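Local coordinates for coenzyme F420-dependent N(5),N(10)-methenyltetrahydromethanopterin reductase-related protein (PDB 6HUZ) that binds the iron-guanylylpyridinol cofactor and methenyl-tetrahydrofolate as a bacterial paralog of [Fe]-hydrogenase, using tetrahydrofolate derivatives as substrates, at residues Glu175-Glu178 with Lys179-Leu183; Ser33-Ala36 with Val37-Lys41; Pro299-Ile302 with Lys303-Glu306; Ala287-Leu290 with Leu291-Ile294. All coordinates share one frame; numbering follows the deposited sequence.

Overall arrangement
From the N terminus, interaction 2 (33-41) comes first, on the helix that leads into strand 45-49 of the six-stranded parallel sheet. Interaction 1 (175-183) follows on helix 174-186, which connects the parallel strands 158-163 and 190-195; the two meet where Leu-183 CB lies 3.7 Å from Phe-39 CE1. Interaction 4 (287-294) and interaction 3 (299-306) come later, in the helical part, their centres about 16 Å apart and both touching the second subunit. Each contact is a local helical turn between adjoining segments, so none closes a long loop, and the four run in series without nesting or crossing. Centres of interactions 1 and 3 are about 48 Å apart.

Interaction 1: residues Glu175-Glu178 with Lys179-Leu183; sequences EQIE and KLKKL. With EDO (1,2-ethanediol), chain F.
Glu-178 and Lys-181 lie side by side and point the same way on helix 174-186, the crossover helix of a beta-alpha-beta unit between strands 158-163 and 190-195. Each first torsion sets CG beside its own backbone N. The glutamate then bends at chi2 (-51°), and the lysine bends at chi3 (71°), which turns its amine back toward the carboxylate. They form a loose i to i+3 salt bridge, with Lys-181 NZ 3.4 Å from Glu-178 OE2, weak as a hydrogen bond.

The CG2 branch of Ile-177 approaches Lys-181 CD at 4.1 Å, the two chains crossing at a slant. Ile-177 and Leu-180 face inward onto Ser-143 and Ile-161, whereas Glu-178 is exposed. Lys-179 extends beyond CG toward a salt bridge with Glu-83, and its CG passes 3.6 Å from Glu-175 O. Gln-176 is buried: its OE1 accepts from Thr-173 N, and its NE2 donates to Asn-110 O and Asp-139 O.

The backbone bonds run from i+4 to i, that from Lys-181 N to Ile-177 O being nearly straight at 172°. A 1,2-ethanediol, probably from the crystallisation liquor, sits against the turn. Its carbon C2 is 3.3 Å from Lys-181 CB, and its O2 lies 2.8 Å from Glu-178 O and 2.9 Å from Glu-178 OE1.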
ATOM      1  N   GLU A 175     -30.117  15.621  -1.677  1.00 38.57           N
ATOM      2  CA  GLU A 175     -30.942  15.778  -2.857  1.00 40.14           C
ATOM      3  C   GLU A 175     -30.101  15.587  -4.113  1.00 43.33           C
ATOM      4  O   GLU A 175     -30.533  14.927  -5.055  1.00 41.20           O
ATOM      5  CB  GLU A 175     -31.598  17.162  -2.870  1.00 43.65           C
ATOM      6  CG  GLU A 175     -32.705  17.275  -3.909  1.00 64.37           C
ATOM      7  CD  GLU A 175     -33.478  18.581  -3.955  1.00 93.30           C
ATOM      8  OE1 GLU A 175     -33.412  19.358  -2.975  1.00100.51           O
ATOM      9  OE2 GLU A 175     -34.158  18.825  -4.980  1.00 83.54           O
ATOM     10  N   GLN A 176     -28.893  16.171  -4.132  1.00 39.96           N
ATOM     11  CA  GLN A 176     -28.015  16.061  -5.289  1.00 37.97           C
ATOM     12  C   GLN A 176     -27.591  14.609  -5.478  1.00 39.33           C
ATOM     13  O   GLN A 176     -27.652  14.105  -6.598  1.00 39.80           O
ATOM     14  CB  GLN A 176     -26.819  17.006  -5.129  1.00 36.62           C
ATOM     15  CG  GLN A 176     -27.241  18.481  -5.332  1.00 35.73           C
ATOM     16  CD  GLN A 176     -26.286  19.481  -4.691  1.00 41.95           C
ATOM     17  OE1 GLN A 176     -25.447  19.134  -3.839  1.00 37.55           O
ATOM     18  NE2 GLN A 176     -26.401  20.748  -5.089  1.00 39.50           N
ATOM     19  N   ILE A 177     -27.189  13.928  -4.399  1.00 34.68           N
ATOM     20  CA  ILE A 177     -26.780  12.520  -4.479  1.00 33.41           C
ATOM     21  C   ILE A 177     -27.967  11.682  -5.043  1.00 38.27           C
ATOM     22  O   ILE A 177     -27.754  10.816  -5.889  1.00 38.14           O
ATOM     23  CB  ILE A 177     -26.339  11.989  -3.081  1.00 35.43           C
ATOM     24  CG1 ILE A 177     -25.033  12.643  -2.580  1.00 34.84           C
ATOM     25  CG2 ILE A 177     -26.179  10.466  -3.111  1.00 33.62           C
ATOM     26  CD1 ILE A 177     -23.785  12.219  -3.358  1.00 53.88           C
ATOM     27  N   GLU A 178     -29.199  11.937  -4.584  1.00 37.68           N
ATOM     28  CA  GLU A 178     -30.380  11.192  -5.074  1.00 37.51           C
ATOM     29  C   GLU A 178     -30.519  11.353  -6.586  1.00 41.77           C
ATOM     30  O   GLU A 178     -30.852  10.395  -7.274  1.00 40.93           O
ATOM     31  CB  GLU A 178     -31.669  11.647  -4.377  1.00 40.33           C
ATOM     32  CG  GLU A 178     -31.801  11.168  -2.934  1.00 58.65           C
ATOM     33  CD  GLU A 178     -31.585   9.684  -2.694  1.00 83.70           C
ATOM     34  OE1 GLU A 178     -32.212   8.860  -3.399  1.00 72.90           O
ATOM     35  OE2 GLU A 178     -30.783   9.343  -1.795  1.00 87.32           O
ATOM     36  N   LYS A 179     -30.252  12.547  -7.113  1.00 39.96           N
ATOM     37  CA  LYS A 179     -30.355  12.774  -8.558  1.00 38.55           C
ATOM     38  C   LYS A 179     -29.347  11.891  -9.296  1.00 39.00           C
ATOM     39  O   LYS A 179     -29.700  11.293 -10.301  1.00 37.60           O
ATOM     40  CB  LYS A 179     -30.113  14.246  -8.913  1.00 40.28           C
ATOM     41  CG  LYS A 179     -31.262  15.167  -8.543  1.00 47.53           C
ATOM     42  CD  LYS A 179     -31.076  16.523  -9.161  1.00 50.98           C
ATOM     43  CE  LYS A 179     -31.887  17.582  -8.454  1.00 59.06           C
ATOM     44  NZ  LYS A 179     -31.836  18.884  -9.175  1.00 53.45           N
ATOM     45  N   LEU A 180     -28.103  11.788  -8.775  1.00 34.77           N
ATOM     46  CA  LEU A 180     -27.056  10.981  -9.395  1.00 32.31           C
ATOM     47  C   LEU A 180     -27.436   9.521  -9.333  1.00 36.65           C
ATOM     48  O   LEU A 180     -27.348   8.819 -10.345  1.00 36.47           O
ATOM     49  CB  LEU A 180     -25.711  11.241  -8.704  1.00 32.25           C
ATOM     50  CG  LEU A 180     -25.263  12.707  -8.759  1.00 35.08           C
ATOM     51  CD1 LEU A 180     -23.872  12.872  -8.191  1.00 34.67           C
ATOM     52  CD2 LEU A 180     -25.338  13.253 -10.180  1.00 37.47           C
ATOM     53  N   LYS A 181     -27.900   9.064  -8.157  1.00 32.24           N
ATOM     54  CA  LYS A 181     -28.348   7.683  -7.992  1.00 34.49           C
ATOM     55  C   LYS A 181     -29.433   7.358  -9.037  1.00 37.77           C
ATOM     56  O   LYS A 181     -29.428   6.262  -9.599  1.00 38.68           O
ATOM     57  CB  LYS A 181     -28.931   7.462  -6.589  1.00 34.63           C
ATOM     58  CG  LYS A 181     -27.884   7.262  -5.526  1.00 38.56           C
ATOM     59  CD  LYS A 181     -28.496   7.293  -4.120  1.00 37.32           C
ATOM     60  CE  LYS A 181     -29.342   6.077  -3.806  1.00 40.83           C
ATOM     61  NZ  LYS A 181     -29.860   6.116  -2.404  1.00 51.64           N
ATOM     62  N   LYS A 182     -30.361   8.307  -9.285  1.00 35.99           N
ATOM     63  CA  LYS A 182     -31.446   8.126 -10.259  0.50 35.67           C
ATOM     64  C   LYS A 182     -30.869   8.013 -11.677  1.00 36.56           C
ATOM     65  O   LYS A 182     -31.267   7.121 -12.421  1.00 33.69           O
ATOM     66  CB  LYS A 182     -32.476   9.262 -10.142  0.50 37.00           C
ATOM     67  CG  LYS A 182     -33.721   9.047 -10.988  0.50 46.35           C
ATOM     68  CD  LYS A 182     -34.867   9.947 -10.547  0.50 46.04           C
ATOM     69  CE  LYS A 182     -35.767  10.401 -11.684  0.50 50.12           C
ATOM     70  NZ  LYS A 182     -36.248   9.273 -12.529  0.50 33.83           N
ATOM     71  N   LEU A 183     -29.900   8.879 -12.052  1.00 34.09           N
ATOM     72  CA  LEU A 183     -29.292   8.778 -13.383  1.00 34.45           C
ATOM     73  C   LEU A 183     -28.756   7.347 -13.572  1.00 38.12           C
ATOM     74  O   LEU A 183     -28.977   6.749 -14.632  1.00 39.52           O
ATOM     75  CB  LEU A 183     -28.170   9.821 -13.589  1.00 33.53           C
ATOM     76  CG  LEU A 183     -28.669  11.252 -13.791  1.00 37.55           C
ATOM     77  CD1 LEU A 183     -27.515  12.238 -13.966  1.00 37.38           C
ATOM     78  CD2 LEU A 183     -29.618  11.350 -14.977  1.00 37.86           C
TER
HETATM   79  C1  EDO F 405     -33.108   6.746  -7.409  1.00 42.20           C
HETATM   80  O1  EDO F 405     -32.353   5.599  -7.809  1.00 39.06           O
HETATM   81  C2  EDO F 405     -32.211   7.685  -6.585  1.00 40.73           C
HETATM   82  O2  EDO F 405     -32.884   8.875  -6.189  1.00 41.05           O

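Interaction 2: residues Ser33-Ala36 with Val37-Lys41; sequences SAMA and VEFAK
Met-35 and Phe-39, one helical turn apart, make the apolar part of this contact. Their side chains run alongside each other in the same direction, and the methyl CE of Met-35 reaches the ring at CE2 of Phe-39, 3.9 Å away. The methionine chain is extended at chi2 and bends only at chi3 (64°), which swings CE toward the CE2 and CZ end of the ring.

A carbonyl supplies the second kind of contact. Met-35 O stands 3.1 Å above the plane of the Phe-39 ring, over one face but displaced toward the rim, and CD2 of Phe-39 is its nearest ring atom. Phe-39 chi1 of -61° places CG beside the backbone N and lays the ring over this oxygen.

The hydrogen bonds are those of an alpha-helix, from i+4 to i. Phe-39 N donates to the same Met-35 O at 3.0 Å, and Val-37 N donates to Ser-33 O with an angle of 166° at the hydrogen. Between them Glu-38 N bonds to Ala-34 O, while its CG packs 3.5 Å from that oxygen.

Outside the turn, Phe-39 and Ala-36 rest on Val-46, Met-35 on Ile-86 and Tyr-159, and Ser-33 OG bonds to Phe-8 O. Helix 32-41 packs on strands 45-49 and 84-87 of the parallel sheet and lies in the connection from strand 2-6 to 45-49, consistent with the first beta-alpha-beta crossover of a Rossmann-like domain.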
ATOM      1  N   SER A  33     -20.290  10.377 -24.836  1.00 38.63           N
ATOM      2  CA  SER A  33     -21.312  10.194 -25.859  1.00 40.37           C
ATOM      3  C   SER A  33     -22.238   9.038 -25.484  1.00 42.60           C
ATOM      4  O   SER A  33     -23.458   9.180 -25.583  1.00 42.21           O
ATOM      5  CB  SER A  33     -20.636   9.862 -27.191  1.00 42.84           C
ATOM      6  OG  SER A  33     -19.703   8.813 -26.977  1.00 46.04           O
ATOM      7  N   ALA A  34     -21.663   7.892 -25.083  1.00 36.15           N
ATOM      8  CA  ALA A  34     -22.453   6.705 -24.707  1.00 37.29           C
ATOM      9  C   ALA A  34     -23.326   7.008 -23.477  1.00 42.95           C
ATOM     10  O   ALA A  34     -24.484   6.595 -23.438  1.00 42.79           O
ATOM     11  CB  ALA A  34     -21.514   5.532 -24.379  1.00 37.07           C
ATOM     12  N   MET A  35     -22.745   7.709 -22.483  1.00 38.00           N
ATOM     13  CA  MET A  35     -23.418   8.106 -21.250  1.00 34.89           C
ATOM     14  C   MET A  35     -24.624   8.964 -21.627  1.00 39.83           C
ATOM     15  O   MET A  35     -25.719   8.740 -21.134  1.00 40.48           O
ATOM     16  CB  MET A  35     -22.478   8.920 -20.354  1.00 33.95           C
ATOM     17  CG  MET A  35     -21.428   8.071 -19.655  1.00 33.67           C
ATOM     18  SD  MET A  35     -20.340   9.068 -18.648  1.00 38.69           S
ATOM     19  CE  MET A  35     -21.454   9.704 -17.466  1.00 32.57           C
ATOM     20  N   ALA A  36     -24.412   9.950 -22.464  1.00 37.15           N
ATOM     21  CA  ALA A  36     -25.486  10.858 -22.952  1.00 38.23           C
ATOM     22  C   ALA A  36     -26.615  10.083 -23.615  1.00 40.59           C
ATOM     23  O   ALA A  36     -27.772  10.304 -23.309  1.00 41.34           O
ATOM     24  CB  ALA A  36     -24.908  11.858 -23.945  1.00 39.25           C
ATOM     25  N   VAL A  37     -26.281   9.190 -24.542  1.00 39.67           N
ATOM     26  CA  VAL A  37     -27.270   8.369 -25.235  1.00 39.52           C
ATOM     27  C   VAL A  37     -28.100   7.579 -24.217  1.00 45.04           C
ATOM     28  O   VAL A  37     -29.332   7.525 -24.332  1.00 44.39           O
ATOM     29  CB  VAL A  37     -26.579   7.447 -26.274  1.00 43.60           C
ATOM     30  CG1 VAL A  37     -27.467   6.251 -26.644  1.00 43.03           C
ATOM     31  CG2 VAL A  37     -26.206   8.246 -27.532  1.00 44.51           C
ATOM     32  N   GLU A  38     -27.446   6.975 -23.217  1.00 39.87           N
ATOM     33  CA  GLU A  38     -28.170   6.208 -22.206  1.00 38.65           C
ATOM     34  C   GLU A  38     -29.119   7.070 -21.390  1.00 38.94           C
ATOM     35  O   GLU A  38     -30.224   6.629 -21.108  1.00 40.26           O
ATOM     36  CB  GLU A  38     -27.178   5.484 -21.256  1.00 36.82           C
ATOM     37  CG  GLU A  38     -26.550   4.276 -21.926  1.00 41.98           C
ATOM     38  CD  GLU A  38     -25.337   3.671 -21.235  1.00 53.44           C
ATOM     39  OE1 GLU A  38     -24.703   2.798 -21.870  1.00 48.89           O
ATOM     40  OE2 GLU A  38     -25.013   4.058 -20.086  1.00 44.31           O
ATOM     41  N   PHE A  39     -28.682   8.277 -20.978  1.00 37.68           N
ATOM     42  CA  PHE A  39     -29.540   9.161 -20.171  1.00 38.56           C
ATOM     43  C   PHE A  39     -30.723   9.629 -21.051  1.00 44.51           C
ATOM     44  O   PHE A  39     -31.860   9.730 -20.577  1.00 42.51           O
ATOM     45  CB  PHE A  39     -28.720  10.371 -19.626  1.00 38.99           C
ATOM     46  CG  PHE A  39     -27.545  10.073 -18.701  1.00 39.41           C
ATOM     47  CD1 PHE A  39     -27.655   9.139 -17.685  1.00 41.66           C
ATOM     48  CD2 PHE A  39     -26.340  10.749 -18.840  1.00 39.83           C
ATOM     49  CE1 PHE A  39     -26.574   8.873 -16.834  1.00 42.75           C
ATOM     50  CE2 PHE A  39     -25.268  10.480 -17.990  1.00 39.92           C
ATOM     51  CZ  PHE A  39     -25.398   9.553 -16.989  1.00 36.34           C
ATOM     52  N   ALA A  40     -30.453   9.893 -22.337  1.00 40.45           N
ATOM     53  CA  ALA A  40     -31.478  10.321 -23.285  1.00 40.25           C
ATOM     54  C   ALA A  40     -32.484   9.182 -23.496  1.00 48.22           C
ATOM     55  O   ALA A  40     -33.698   9.427 -23.533  1.00 50.65           O
ATOM     56  CB  ALA A  40     -30.828  10.723 -24.606  1.00 39.99           C
ATOM     57  N   LYS A  41     -31.999   7.925 -23.601  1.00 48.19           N
ATOM     58  CA  LYS A  41     -32.907   6.780 -23.792  1.00 50.46           C
ATOM     59  C   LYS A  41     -33.815   6.604 -22.565  1.00 51.43           C
ATOM     60  O   LYS A  41     -34.977   6.246 -22.727  1.00 49.54           O
ATOM     61  CB  LYS A  41     -32.140   5.487 -24.106  1.00 52.80           C
ATOM     62  CG  LYS A  41     -31.707   5.397 -25.564  1.00 63.83           C
ATOM     63  CD  LYS A  41     -30.675   4.300 -25.772  1.00 65.28           C
ATOM     64  CE  LYS A  41     -30.626   3.832 -27.209  1.00 73.54           C
ATOM     65  NZ  LYS A  41     -29.241   3.512 -27.648  1.00 70.80           N
TER

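Interaction 3: residues Pro299-Ile302 with Lys303-Glu306; sequences PELI and KEAE
Leu-301 sends its CD2 methyl across the side chain of Glu-304, coming within 4.0 Å of OE1 as the two chains pass at a slant. Glu-304 is extended, with chi2 at 180°, which runs the aliphatic part of the chain alongside the preceding turn, CG 3.3 Å from Glu-300 O. Glu-306 repeats this packing further along: its CG is 3.3 Å from Ile-302 O. Ala-305 points its CB back toward the preceding turn, where Leu-301 O is 3.5 Å away.

Four backbone bonds from i+4 to i hold the segments together. The bond from Ala-305 N to Leu-301 O is the shortest, at 2.8 Å, with an angle of 162° at the hydrogen. That from Glu-304 N to Glu-300 O stretches to 3.3 Å, its donor tilted 32° from the carbonyl plane.

The carboxylates of Glu-300 and Glu-304 keep their OE2 atoms 6.9 Å apart and reach the second subunit: Glu-300 OE2 makes a salt bridge to Arg-225 and a hydrogen bond to Tyr-221 OH, both of that chain, and Glu-304 OE1 a salt bridge to its Arg-232. Leu-301 also packs on this Arg-232, while Ala-305 rests on Ile-259 of helix 232-262. This short helix, begun by Pro-299, therefore combines apolar packing within its own chain with two glutamates that pair with arginines of the other subunit across the homodimer interface.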
ATOM      1  N   PRO A 299      12.941  -4.789 -18.052  1.00 45.90           N
ATOM      2  CA  PRO A 299      14.368  -4.415 -18.128  1.00 45.29           C
ATOM      3  C   PRO A 299      14.631  -2.922 -18.011  1.00 45.85           C
ATOM      4  O   PRO A 299      15.629  -2.509 -17.419  1.00 49.21           O
ATOM      5  CB  PRO A 299      14.804  -4.952 -19.501  1.00 48.30           C
ATOM      6  CG  PRO A 299      13.517  -5.130 -20.273  1.00 53.46           C
ATOM      7  CD  PRO A 299      12.539  -5.576 -19.229  1.00 48.79           C
ATOM      8  N   GLU A 300      13.758  -2.113 -18.578  1.00 36.51           N
ATOM      9  CA  GLU A 300      13.929  -0.670 -18.509  1.00 36.38           C
ATOM     10  C   GLU A 300      13.942  -0.186 -17.062  1.00 38.13           C
ATOM     11  O   GLU A 300      14.700   0.730 -16.747  1.00 37.31           O
ATOM     12  CB  GLU A 300      12.858   0.076 -19.344  1.00 37.28           C
ATOM     13  CG  GLU A 300      11.448   0.122 -18.761  1.00 41.60           C
ATOM     14  CD  GLU A 300      10.648  -1.150 -18.960  1.00 52.80           C
ATOM     15  OE1 GLU A 300      11.199  -2.145 -19.481  1.00 52.65           O
ATOM     16  OE2 GLU A 300       9.455  -1.149 -18.591  1.00 48.50           O
ATOM     17  N   LEU A 301      13.108  -0.786 -16.177  1.00 35.11           N
ATOM     18  CA  LEU A 301      13.061  -0.383 -14.772  1.00 34.26           C
ATOM     19  C   LEU A 301      14.241  -0.920 -14.000  1.00 39.72           C
ATOM     20  O   LEU A 301      14.767  -0.226 -13.122  1.00 36.97           O
ATOM     21  CB  LEU A 301      11.768  -0.860 -14.118  1.00 33.24           C
ATOM     22  CG  LEU A 301      10.484  -0.149 -14.561  1.00 37.13           C
ATOM     23  CD1 LEU A 301       9.279  -0.635 -13.719  1.00 37.23           C
ATOM     24  CD2 LEU A 301      10.601   1.366 -14.426  1.00 35.49           C
ATOM     25  N   ILE A 302      14.645  -2.172 -14.312  1.00 38.26           N
ATOM     26  CA  ILE A 302      15.778  -2.842 -13.682  1.00 39.64           C
ATOM     27  C   ILE A 302      17.016  -2.003 -13.966  1.00 45.46           C
ATOM     28  O   ILE A 302      17.861  -1.881 -13.092  1.00 49.59           O
ATOM     29  CB  ILE A 302      15.940  -4.290 -14.240  1.00 42.74           C
ATOM     30  CG1 ILE A 302      14.696  -5.158 -13.959  1.00 40.99           C
ATOM     31  CG2 ILE A 302      17.204  -4.970 -13.691  1.00 45.68           C
ATOM     32  CD1 ILE A 302      14.245  -5.255 -12.458  1.00 36.31           C
ATOM     33  N   LYS A 303      17.121  -1.411 -15.165  1.00 42.64           N
ATOM     34  CA  LYS A 303      18.262  -0.574 -15.520  1.00 42.57           C
ATOM     35  C   LYS A 303      18.232   0.733 -14.713  1.00 44.68           C
ATOM     36  O   LYS A 303      19.267   1.164 -14.202  1.00 45.17           O
ATOM     37  CB  LYS A 303      18.308  -0.303 -17.035  1.00 47.72           C
ATOM     38  CG  LYS A 303      19.671   0.155 -17.523  1.00 72.98           C
ATOM     39  CD  LYS A 303      19.583   1.128 -18.687  1.00 82.65           C
ATOM     40  CE  LYS A 303      20.903   1.815 -18.943  1.00 94.32           C
ATOM     41  NZ  LYS A 303      20.808   2.786 -20.064  1.00108.61           N
ATOM     42  N   GLU A 304      17.059   1.361 -14.566  1.00 41.95           N
ATOM     43  CA  GLU A 304      16.966   2.600 -13.778  1.00 40.13           C
ATOM     44  C   GLU A 304      17.344   2.278 -12.310  1.00 41.22           C
ATOM     45  O   GLU A 304      18.084   3.033 -11.678  1.00 40.99           O
ATOM     46  CB  GLU A 304      15.534   3.176 -13.817  1.00 39.33           C
ATOM     47  CG  GLU A 304      15.052   3.625 -15.180  1.00 43.19           C
ATOM     48  CD  GLU A 304      13.636   4.179 -15.174  1.00 65.22           C
ATOM     49  OE1 GLU A 304      13.125   4.470 -14.072  1.00 47.46           O
ATOM     50  OE2 GLU A 304      13.031   4.329 -16.261  1.00 51.77           O
ATOM     51  N   ALA A 305      16.847   1.151 -11.781  1.00 38.38           N
ATOM     52  CA  ALA A 305      17.128   0.738 -10.394  1.00 38.21           C
ATOM     53  C   ALA A 305      18.614   0.574 -10.160  1.00 42.61           C
ATOM     54  O   ALA A 305      19.115   0.951  -9.103  1.00 42.02           O
ATOM     55  CB  ALA A 305      16.397  -0.555 -10.068  1.00 38.91           C
ATOM     56  N   GLU A 306      19.338   0.042 -11.147  1.00 44.28           N
ATOM     57  CA  GLU A 306      20.782  -0.140 -11.026  1.00 44.41           C
ATOM     58  C   GLU A 306      21.507   1.218 -10.950  1.00 49.58           C
ATOM     59  O   GLU A 306      22.543   1.316 -10.307  1.00 51.92           O
ATOM     60  CB  GLU A 306      21.316  -0.997 -12.183  1.00 46.43           C
ATOM     61  CG  GLU A 306      20.895  -2.454 -12.069  1.00 54.35           C
ATOM     62  CD  GLU A 306      21.435  -3.366 -13.155  1.00104.29           C
ATOM     63  OE1 GLU A 306      21.117  -3.135 -14.344  1.00114.22           O
ATOM     64  OE2 GLU A 306      22.177  -4.316 -12.813  1.00109.22           O
TER

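Interaction 4: residues Ala287-Leu290 with Leu291-Ile294; sequences ASKL and LEKI
The backbone follows the last turns of helix 282-292; Lys-293 is non-helical, its backbone angles breaking the helical run, and is in turn the N-cap residue of the next helix, 294-297. The bonding changes along the way. Leu-291 N still donates to Ala-287 O in the alpha-helical manner, at 2.9 Å. Glu-292 N is shared weakly between Ser-288 O and Lys-289 O, and Lys-293 N turns to Leu-290 O at 3.3 Å, an i+3 bond with the donor standing 57° out of the carbonyl plane. Such tightening from i+4 to i+3 marks a helix end.

Among the side chains, Lys-289 and Glu-292 cross at an angle on the exposed flank. The bend of Lys-289 at chi2 (68°) brings its CD within 3.7 Å of Glu-292 OE2, while NZ remains 4.2 Å from the same oxygen, too far for a salt bridge. On the buried flank Leu-291 sets its CG 3.4 Å from Ala-287 O, and Ile-294 brings its CB close to Leu-290 O.

Apolar side chains of this stretch pack on the second subunit: Leu-291 and Ile-294 on its Phe-214, Leu-290 on its Leu-283 and Ala-287 on its Ala-215. Ser-288 OG is hydrogen-bonded to Gln-272 NE2 of its own chain. It also meets a water at 3.0 Å from OG, and this water donates to Glu-292 OE1 at 2.7 Å, bridging the two side chains.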
ATOM      1  N   ALA A 287       2.278 -14.582  -7.187  1.00 30.05           N
ATOM      2  CA  ALA A 287       3.260 -13.507  -7.063  1.00 25.51           C
ATOM      3  C   ALA A 287       4.671 -14.066  -7.025  1.00 34.26           C
ATOM      4  O   ALA A 287       5.566 -13.531  -7.674  1.00 34.69           O
ATOM      5  CB  ALA A 287       2.977 -12.677  -5.809  1.00 24.22           C
ATOM      6  N   SER A 288       4.872 -15.155  -6.288  1.00 30.93           N
ATOM      7  CA  SER A 288       6.185 -15.774  -6.209  1.00 32.39           C
ATOM      8  C   SER A 288       6.646 -16.138  -7.607  1.00 37.87           C
ATOM      9  O   SER A 288       7.785 -15.861  -7.962  1.00 33.82           O
ATOM     10  CB  SER A 288       6.133 -17.029  -5.352  1.00 35.00           C
ATOM     11  OG  SER A 288       7.438 -17.533  -5.113  1.00 39.43           O
ATOM     12  N   LYS A 289       5.757 -16.751  -8.412  1.00 38.07           N
ATOM     13  CA  LYS A 289       6.113 -17.147  -9.781  1.00 39.43           C
ATOM     14  C   LYS A 289       6.535 -15.917 -10.595  1.00 41.40           C
ATOM     15  O   LYS A 289       7.538 -15.955 -11.303  1.00 41.62           O
ATOM     16  CB  LYS A 289       4.943 -17.915 -10.439  1.00 41.16           C
ATOM     17  CG  LYS A 289       5.198 -18.363 -11.868  1.00 41.62           C
ATOM     18  CD  LYS A 289       6.253 -19.446 -11.980  1.00 50.91           C
ATOM     19  CE  LYS A 289       6.580 -19.719 -13.426  1.00 53.81           C
ATOM     20  NZ  LYS A 289       7.142 -21.077 -13.629  1.00 65.10           N
ATOM     21  N   LEU A 290       5.800 -14.821 -10.469  1.00 40.37           N
ATOM     22  CA  LEU A 290       6.127 -13.598 -11.197  1.00 39.13           C
ATOM     23  C   LEU A 290       7.480 -13.019 -10.802  1.00 41.17           C
ATOM     24  O   LEU A 290       8.207 -12.545 -11.680  1.00 42.56           O
ATOM     25  CB  LEU A 290       5.045 -12.538 -10.984  1.00 38.03           C
ATOM     26  CG  LEU A 290       3.730 -12.842 -11.647  1.00 44.80           C
ATOM     27  CD1 LEU A 290       2.663 -11.872 -11.173  1.00 44.50           C
ATOM     28  CD2 LEU A 290       3.863 -12.825 -13.185  1.00 47.19           C
ATOM     29  N   LEU A 291       7.831 -13.052  -9.498  1.00 33.13           N
ATOM     30  CA  LEU A 291       9.107 -12.495  -9.048  1.00 32.88           C
ATOM     31  C   LEU A 291      10.275 -13.231  -9.676  1.00 37.93           C
ATOM     32  O   LEU A 291      11.328 -12.630  -9.847  1.00 37.21           O
ATOM     33  CB  LEU A 291       9.246 -12.548  -7.520  1.00 31.59           C
ATOM     34  CG  LEU A 291       8.266 -11.662  -6.750  1.00 34.78           C
ATOM     35  CD1 LEU A 291       8.452 -11.851  -5.250  1.00 33.85           C
ATOM     36  CD2 LEU A 291       8.416 -10.211  -7.121  1.00 29.37           C
ATOM     37  N   GLU A 292      10.099 -14.521 -10.016  1.00 35.11           N
ATOM     38  CA  GLU A 292      11.164 -15.325 -10.619  1.00 37.85           C
ATOM     39  C   GLU A 292      11.670 -14.795 -11.961  1.00 45.83           C
ATOM     40  O   GLU A 292      12.860 -14.922 -12.249  1.00 47.69           O
ATOM     41  CB  GLU A 292      10.702 -16.787 -10.799  1.00 40.94           C
ATOM     42  CG  GLU A 292      10.431 -17.511  -9.485  1.00 59.91           C
ATOM     43  CD  GLU A 292       9.987 -18.957  -9.621  1.00103.09           C
ATOM     44  OE1 GLU A 292       9.841 -19.629  -8.574  1.00107.62           O
ATOM     45  OE2 GLU A 292       9.788 -19.420 -10.768  1.00100.10           O
ATOM     46  N   LYS A 293      10.794 -14.236 -12.796  1.00 45.11           N
ATOM     47  CA  LYS A 293      11.225 -13.730 -14.104  1.00 47.51           C
ATOM     48  C   LYS A 293      10.941 -12.254 -14.205  1.00 46.47           C
ATOM     49  O   LYS A 293      10.864 -11.728 -15.311  1.00 45.76           O
ATOM     50  CB  LYS A 293      10.460 -14.457 -15.227  1.00 53.07           C
ATOM     51  CG  LYS A 293      10.392 -15.969 -15.063  1.00 81.90           C
ATOM     52  CD  LYS A 293      10.070 -16.687 -16.383  1.00 96.32           C
ATOM     53  CE  LYS A 293      10.929 -17.910 -16.606  1.00106.54           C
ATOM     54  NZ  LYS A 293      10.275 -18.896 -17.508  1.00114.58           N
ATOM     55  N   ILE A 294      10.779 -11.575 -13.067  1.00 41.19           N
ATOM     56  CA  ILE A 294      10.437 -10.160 -13.087  1.00 43.59           C
ATOM     57  C   ILE A 294      11.398  -9.297 -13.894  1.00 53.43           C
ATOM     58  O   ILE A 294      10.940  -8.391 -14.582  1.00 54.75           O
ATOM     59  CB  ILE A 294      10.220  -9.621 -11.658  1.00 46.07           C
ATOM     60  CG1 ILE A 294       9.441  -8.308 -11.701  1.00 47.08           C
ATOM     61  CG2 ILE A 294      11.538  -9.464 -10.907  1.00 49.53           C
ATOM     62  CD1 ILE A 294       8.730  -8.038 -10.493  1.00 63.06           C
TER
HETATM   63  O   HOH W   1       7.451 -19.543  -7.322  1.00 51.32           O